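Local atomic coordinates of ectonucleotide pyrophosphatase/phosphodiesterase family member 5 (Mus musculus, PDB entry 5VEO), a protein that probably hydrolyses phosphodiester or pyrophosphate bonds in nucleotide-derived substrates as a zinc-dependent ectoenzyme of the alkaline phosphatase clan. Residues E175-S187 against S317-N329. The protein carries 1 engineered substitution. Residues are numbered along the deposited sequence; the frame is centred on the assembly and turned at random.
Sequences EPDDTGHDVGPDS and SDDFLLGNHGYDN. With ZN (zinc ion), chain D; ZN (zinc ion), chain F; AMP (adenosine monophosphate), chain Q; NAG (2-acetamido-2-deoxy-beta-D-glucopyranose), chain J.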
loop_
_atom_site.group_PDB
_atom_site.type_symbol
_atom_site.label_atom_id
_atom_site.label_comp_id
_atom_site.label_asym_id
_atom_site.label_seq_id
_atom_site.Cartn_x
_atom_site.Cartn_y
_atom_site.Cartn_z
ATOM N N GLU A 175 5.992 -5.841 8.844
ATOM C CA GLU A 175 7.410 -5.555 8.624
ATOM C C GLU A 175 7.763 -5.728 7.150
ATOM O O GLU A 175 7.194 -6.603 6.464
ATOM C CB GLU A 175 8.284 -6.466 9.483
ATOM C CG GLU A 175 8.219 -6.180 10.967
ATOM C CD GLU A 175 8.977 -4.921 11.408
ATOM O OE1 GLU A 175 9.210 -4.003 10.593
ATOM O OE2 GLU A 175 9.319 -4.858 12.609
ATOM N N PRO A 176 8.749 -4.940 6.667
ATOM C CA PRO A 176 9.687 -4.098 7.416
ATOM C C PRO A 176 9.270 -2.625 7.645
ATOM O O PRO A 176 10.082 -1.820 8.091
ATOM C CB PRO A 176 10.940 -4.169 6.543
ATOM C CG PRO A 176 10.401 -4.233 5.168
ATOM C CD PRO A 176 9.179 -5.105 5.269
ATOM N N ASP A 177 7.997 -2.305 7.397
ATOM C CA ASP A 177 7.496 -0.947 7.627
ATOM C C ASP A 177 7.706 -0.491 9.071
ATOM O O ASP A 177 8.200 0.618 9.324
ATOM C CB ASP A 177 6.015 -0.878 7.258
ATOM C CG ASP A 177 5.432 0.504 7.438
ATOM O OD1 ASP A 177 5.661 1.367 6.562
ATOM O OD2 ASP A 177 4.710 0.735 8.442
ATOM N N ASP A 178 7.297 -1.320 10.035
ATOM C CA ASP A 178 7.316 -0.905 11.439
ATOM C C ASP A 178 8.723 -0.517 11.878
ATOM O O ASP A 178 8.943 0.560 12.444
ATOM C CB ASP A 178 6.795 -2.036 12.326
ATOM C CG ASP A 178 5.294 -2.026 12.481
ATOM O OD1 ASP A 178 4.649 -1.049 12.050
ATOM O OD2 ASP A 178 4.764 -2.997 13.051
ATOM N N THR A 179 9.685 -1.407 11.660
ATOM C CA THR A 179 11.058 -1.109 12.051
ATOM C C THR A 179 11.653 0.004 11.191
ATOM O O THR A 179 12.434 0.827 11.686
ATOM C CB THR A 179 11.888 -2.392 11.988
ATOM O OG1 THR A 179 11.422 -3.303 12.995
ATOM C CG2 THR A 179 13.360 -2.104 12.218
ATOM N N GLY A 180 11.325 0.033 9.897
ATOM C CA GLY A 180 11.787 1.125 9.047
ATOM C C GLY A 180 11.421 2.493 9.597
ATOM O O GLY A 180 12.231 3.425 9.572
ATOM N N HIS A 181 10.196 2.633 10.106
ATOM C CA HIS A 181 9.804 3.886 10.748
ATOM C C HIS A 181 10.676 4.183 11.959
ATOM O O HIS A 181 11.085 5.326 12.178
ATOM C CB HIS A 181 8.350 3.837 11.193
ATOM C CG HIS A 181 7.345 3.998 10.095
ATOM N ND1 HIS A 181 7.225 5.150 9.350
ATOM C CD2 HIS A 181 6.385 3.154 9.641
ATOM C CE1 HIS A 181 6.240 5.009 8.481
ATOM N NE2 HIS A 181 5.704 3.814 8.645
ATOM N N ASP A 182 10.909 3.168 12.791
ATOM C CA ASP A 182 11.562 3.370 14.079
ATOM C C ASP A 182 13.025 3.760 13.919
ATOM O O ASP A 182 13.523 4.641 14.631
ATOM C CB ASP A 182 11.462 2.095 14.915
ATOM C CG ASP A 182 10.069 1.848 15.450
ATOM O OD1 ASP A 182 9.244 2.790 15.440
ATOM O OD2 ASP A 182 9.799 0.707 15.891
ATOM N N VAL A 183 13.753 3.066 13.049
ATOM C CA VAL A 183 15.194 3.263 12.955
ATOM C C VAL A 183 15.621 4.020 11.708
ATOM O O VAL A 183 16.741 4.561 11.693
ATOM C CB VAL A 183 15.955 1.924 13.058
ATOM C CG1 VAL A 183 15.579 1.217 14.347
ATOM C CG2 VAL A 183 15.732 1.044 11.830
ATOM N N GLY A 184 14.774 4.105 10.688
ATOM C CA GLY A 184 15.147 4.693 9.427
ATOM C C GLY A 184 15.773 3.671 8.495
ATOM O O GLY A 184 16.491 2.762 8.932
ATOM N N PRO A 185 15.497 3.783 7.189
ATOM C CA PRO A 185 15.996 2.764 6.250
ATOM C C PRO A 185 17.511 2.747 6.101
ATOM O O PRO A 185 18.060 1.750 5.588
ATOM C CB PRO A 185 15.320 3.140 4.931
ATOM C CG PRO A 185 15.013 4.608 5.061
ATOM C CD PRO A 185 14.706 4.827 6.505
ATOM N N ASP A 186 18.202 3.818 6.498
ATOM C CA ASP A 186 19.657 3.874 6.415
ATOM C C ASP A 186 20.324 3.264 7.634
ATOM O O ASP A 186 21.558 3.142 7.663
ATOM C CB ASP A 186 20.142 5.318 6.276
ATOM C CG ASP A 186 19.674 5.984 4.993
ATOM O OD1 ASP A 186 19.162 5.288 4.107
ATOM O OD2 ASP A 186 19.830 7.216 4.857
ATOM N N SER A 187 19.550 2.896 8.632
ATOM C CA SER A 187 20.111 2.348 9.854
ATOM C C SER A 187 20.720 0.972 9.590
ATOM O O SER A 187 20.120 0.139 8.902
ATOM C CB SER A 187 19.032 2.225 10.939
ATOM O OG SER A 187 19.528 1.501 12.050
ATOM N N SER A 317 5.860 19.194 19.501
ATOM C CA SER A 317 5.653 17.897 20.128
ATOM C C SER A 317 4.894 16.929 19.232
ATOM O O SER A 317 4.449 15.879 19.710
ATOM C CB SER A 317 4.914 18.070 21.455
ATOM O OG SER A 317 3.558 18.406 21.222
ATOM N N ASP A 318 4.720 17.259 17.956
ATOM C CA ASP A 318 4.106 16.331 17.025
ATOM C C ASP A 318 5.044 15.139 16.825
ATOM O O ASP A 318 6.228 15.170 17.198
ATOM C CB ASP A 318 3.805 17.043 15.699
ATOM C CG ASP A 318 2.630 16.431 14.923
ATOM O OD1 ASP A 318 2.091 15.374 15.323
ATOM O OD2 ASP A 318 2.246 17.025 13.882
ATOM N N ASP A 319 4.498 14.075 16.241
ATOM C CA ASP A 319 5.248 12.837 16.070
ATOM C C ASP A 319 6.403 13.023 15.097
ATOM O O ASP A 319 6.289 13.747 14.102
ATOM C CB ASP A 319 4.330 11.732 15.561
ATOM C CG ASP A 319 3.221 11.401 16.537
ATOM O OD1 ASP A 319 3.536 11.066 17.704
ATOM O OD2 ASP A 319 2.037 11.477 16.134
ATOM N N PHE A 320 7.517 12.361 15.387
ATOM C CA PHE A 320 8.639 12.289 14.469
ATOM C C PHE A 320 9.152 10.858 14.415
ATOM O O PHE A 320 9.310 10.209 15.451
ATOM C CB PHE A 320 9.768 13.237 14.876
ATOM C CG PHE A 320 10.996 13.063 14.051
ATOM C CD1 PHE A 320 11.138 13.732 12.853
ATOM C CD2 PHE A 320 11.985 12.191 14.447
ATOM C CE1 PHE A 320 12.258 13.546 12.069
ATOM C CE2 PHE A 320 13.102 11.990 13.662
ATOM C CZ PHE A 320 13.234 12.675 12.467
ATOM N N LEU A 321 9.430 10.380 13.206
ATOM C CA LEU A 321 9.976 9.052 12.977
ATOM C C LEU A 321 11.188 9.153 12.062
ATOM O O LEU A 321 11.207 9.965 11.138
ATOM C CB LEU A 321 8.942 8.131 12.317
ATOM C CG LEU A 321 7.653 7.917 13.101
ATOM C CD1 LEU A 321 6.565 7.307 12.235
ATOM C CD2 LEU A 321 7.917 7.043 14.293
ATOM N N LEU A 322 12.176 8.274 12.289
ATOM C CA LEU A 322 13.403 8.310 11.501
ATOM C C LEU A 322 13.210 7.757 10.095
ATOM O O LEU A 322 14.018 8.050 9.207
ATOM C CB LEU A 322 14.508 7.539 12.218
ATOM C CG LEU A 322 15.149 8.292 13.392
ATOM C CD1 LEU A 322 15.961 7.303 14.201
ATOM C CD2 LEU A 322 16.002 9.442 12.877
ATOM N N GLY A 323 12.169 6.977 9.862
ATOM C CA GLY A 323 11.791 6.581 8.518
ATOM C C GLY A 323 10.356 6.983 8.231
ATOM O O GLY A 323 9.477 6.865 9.100
ATOM N N ASN A 324 10.105 7.421 7.004
ATOM C CA ASN A 324 8.720 7.612 6.618
ATOM C C ASN A 324 8.542 7.467 5.110
ATOM O O ASN A 324 9.497 7.316 4.333
ATOM C CB ASN A 324 8.185 8.964 7.107
ATOM C CG ASN A 324 6.667 8.955 7.333
ATOM O OD1 ASN A 324 5.997 7.918 7.267
ATOM N ND2 ASN A 324 6.117 10.137 7.558
ATOM N N HIS A 325 7.276 7.500 4.717
ATOM C CA HIS A 325 6.842 7.337 3.342
ATOM C C HIS A 325 5.544 8.123 3.195
ATOM O O HIS A 325 5.020 8.674 4.165
ATOM C CB HIS A 325 6.671 5.847 3.015
ATOM C CG HIS A 325 5.748 5.152 3.962
ATOM N ND1 HIS A 325 4.390 5.086 3.753
ATOM C CD2 HIS A 325 5.969 4.599 5.180
ATOM C CE1 HIS A 325 3.820 4.464 4.775
ATOM N NE2 HIS A 325 4.755 4.177 5.661
ATOM N N GLY A 326 5.015 8.148 1.984
ATOM C CA GLY A 326 3.907 9.016 1.635
ATOM C C GLY A 326 4.260 10.042 0.589
ATOM O O GLY A 326 3.352 10.630 -0.020
ATOM N N TYR A 327 5.555 10.224 0.338
ATOM C CA TYR A 327 6.088 11.172 -0.623
ATOM C C TYR A 327 5.700 10.818 -2.066
ATOM O O TYR A 327 5.201 9.733 -2.375
ATOM C CB TYR A 327 7.611 11.213 -0.507
ATOM C CG TYR A 327 8.103 11.522 0.889
ATOM C CD1 TYR A 327 8.212 12.833 1.327
ATOM C CD2 TYR A 327 8.429 10.515 1.775
ATOM C CE1 TYR A 327 8.653 13.129 2.609
ATOM C CE2 TYR A 327 8.864 10.798 3.055
ATOM C CZ TYR A 327 8.976 12.100 3.470
ATOM O OH TYR A 327 9.401 12.374 4.746
ATOM N N ASP A 328 5.951 11.788 -2.950
ATOM C CA ASP A 328 5.832 11.651 -4.397
ATOM C C ASP A 328 6.124 10.225 -4.868
ATOM O O ASP A 328 7.211 9.683 -4.600
ATOM C CB ASP A 328 6.805 12.647 -5.032
ATOM C CG ASP A 328 6.616 12.834 -6.518
ATOM O OD1 ASP A 328 5.976 12.014 -7.187
ATOM O OD2 ASP A 328 7.162 13.838 -7.014
ATOM N N ASN A 329 5.175 9.617 -5.602
ATOM C CA ASN A 329 5.356 8.248 -6.075
ATOM C C ASN A 329 6.352 8.134 -7.222
ATOM O O ASN A 329 6.650 7.013 -7.646
ATOM C CB ASN A 329 4.018 7.629 -6.491
ATOM C CG ASN A 329 3.383 8.325 -7.673
ATOM O OD1 ASN A 329 3.535 9.539 -7.874
ATOM N ND2 ASN A 329 2.652 7.557 -8.465
HETATM ZN ZN ZN D . 4.465 2.959 7.297
HETATM ZN ZN ZN F . 2.290 -1.736 12.900
HETATM P P AMP Q . 1.539 2.547 6.640
HETATM O O1P AMP Q . 0.833 3.578 5.813
HETATM O O2P AMP Q . 2.548 3.185 7.603
HETATM O O3P AMP Q . 2.204 1.457 5.804
HETATM O "O5'" AMP Q . 0.456 1.796 7.549
HETATM C "C5'" AMP Q . 0.741 0.468 8.014
HETATM C "C4'" AMP Q . 0.202 0.181 9.388
HETATM O "O4'" AMP Q . -1.203 -0.014 9.289
HETATM C "C3'" AMP Q . 0.748 -1.114 9.993
HETATM O "O3'" AMP Q . 1.665 -0.830 11.027
HETATM C "C2'" AMP Q . -0.480 -1.835 10.559
HETATM O "O2'" AMP Q . -0.370 -2.233 11.898
HETATM C "C1'" AMP Q . -1.595 -0.828 10.365
HETATM N N9 AMP Q . -2.864 -1.441 10.038
HETATM C C8 AMP Q . -3.175 -2.152 8.940
HETATM N N7 AMP Q . -4.474 -2.534 8.996
HETATM C C5 AMP Q . -4.971 -2.034 10.159
HETATM C C6 AMP Q . -6.273 -2.042 10.856
HETATM N N6 AMP Q . -7.322 -2.680 10.308
HETATM N N1 AMP Q . -6.376 -1.404 12.035
HETATM C C2 AMP Q . -5.345 -0.754 12.606
HETATM N N3 AMP Q . -4.130 -0.689 12.037
HETATM C C4 AMP Q . -3.908 -1.320 10.840
HETATM C C1 NAG J . 0.787 20.877 20.129
HETATM C C2 NAG J . 0.958 21.320 21.592
HETATM C C3 NAG J . 0.214 20.367 22.528
HETATM C C4 NAG J . -1.235 20.202 22.091
HETATM C C5 NAG J . -1.260 19.737 20.642
HETATM C C6 NAG J . -2.650 19.541 20.085
HETATM C C7 NAG J . 3.083 22.497 22.018
HETATM C C8 NAG J . 4.526 22.331 22.387
HETATM N N2 NAG J . 2.369 21.368 21.944
HETATM O O3 NAG J . 0.278 20.844 23.868
HETATM O O4 NAG J . -1.884 19.246 22.923
HETATM O O5 NAG J . -0.613 20.725 19.827
HETATM O O6 NAG J . -3.388 20.755 20.083
HETATM O O7 NAG J . 2.588 23.601 21.794
HETATM O O HOH W 1 12.130 7.045 15.090
HETATM O O HOH W 2 1.456 0.093 14.135
HETATM O O HOH W 3 1.618 -1.467 15.269
HETATM O O HOH W 4 3.437 -2.621 14.784
#
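H181 and H325 meet rim to rim at a zinc ion, their ring planes 45° apart and neither lying over the other's face. Each uses NE2 as a ligand, H181 at 2.0 Å and H325 at 2.1 Å from the metal. D177, one helical turn before H181, adds a lopsided bidentate carboxylate, OD1 at 2.1 Å and OD2 at 2.5 Å from the zinc; its plane is steeply inclined to the H325 ring. AMP O2P completes this set.

Second-shell bonds fix both rings. H181 ND1 donates to G323 O at 2.8 Å, the acceptor lying 20° out of the ring plane, while L321 CD1 approaches obliquely. In return, G323 N donates to H181 O at 3.0 Å, so one histidine grips one glycine twice. G323 CA lies 3.4 Å from G180 O in a CA-H...O contact, bringing the strand close to helix 177-183. Chi1 of 55° swings the H325 ring toward the metal, and the hydrogen bond from H325 ND1 to T56 O holds its rotation.

The site illustrates how carbonyl acceptors orient metal-bound imidazoles: they hold NE2 toward the zinc and probably make the rings stronger donors. The zinc would polarise the bound phosphate, consistent with phosphodiesterase chemistry.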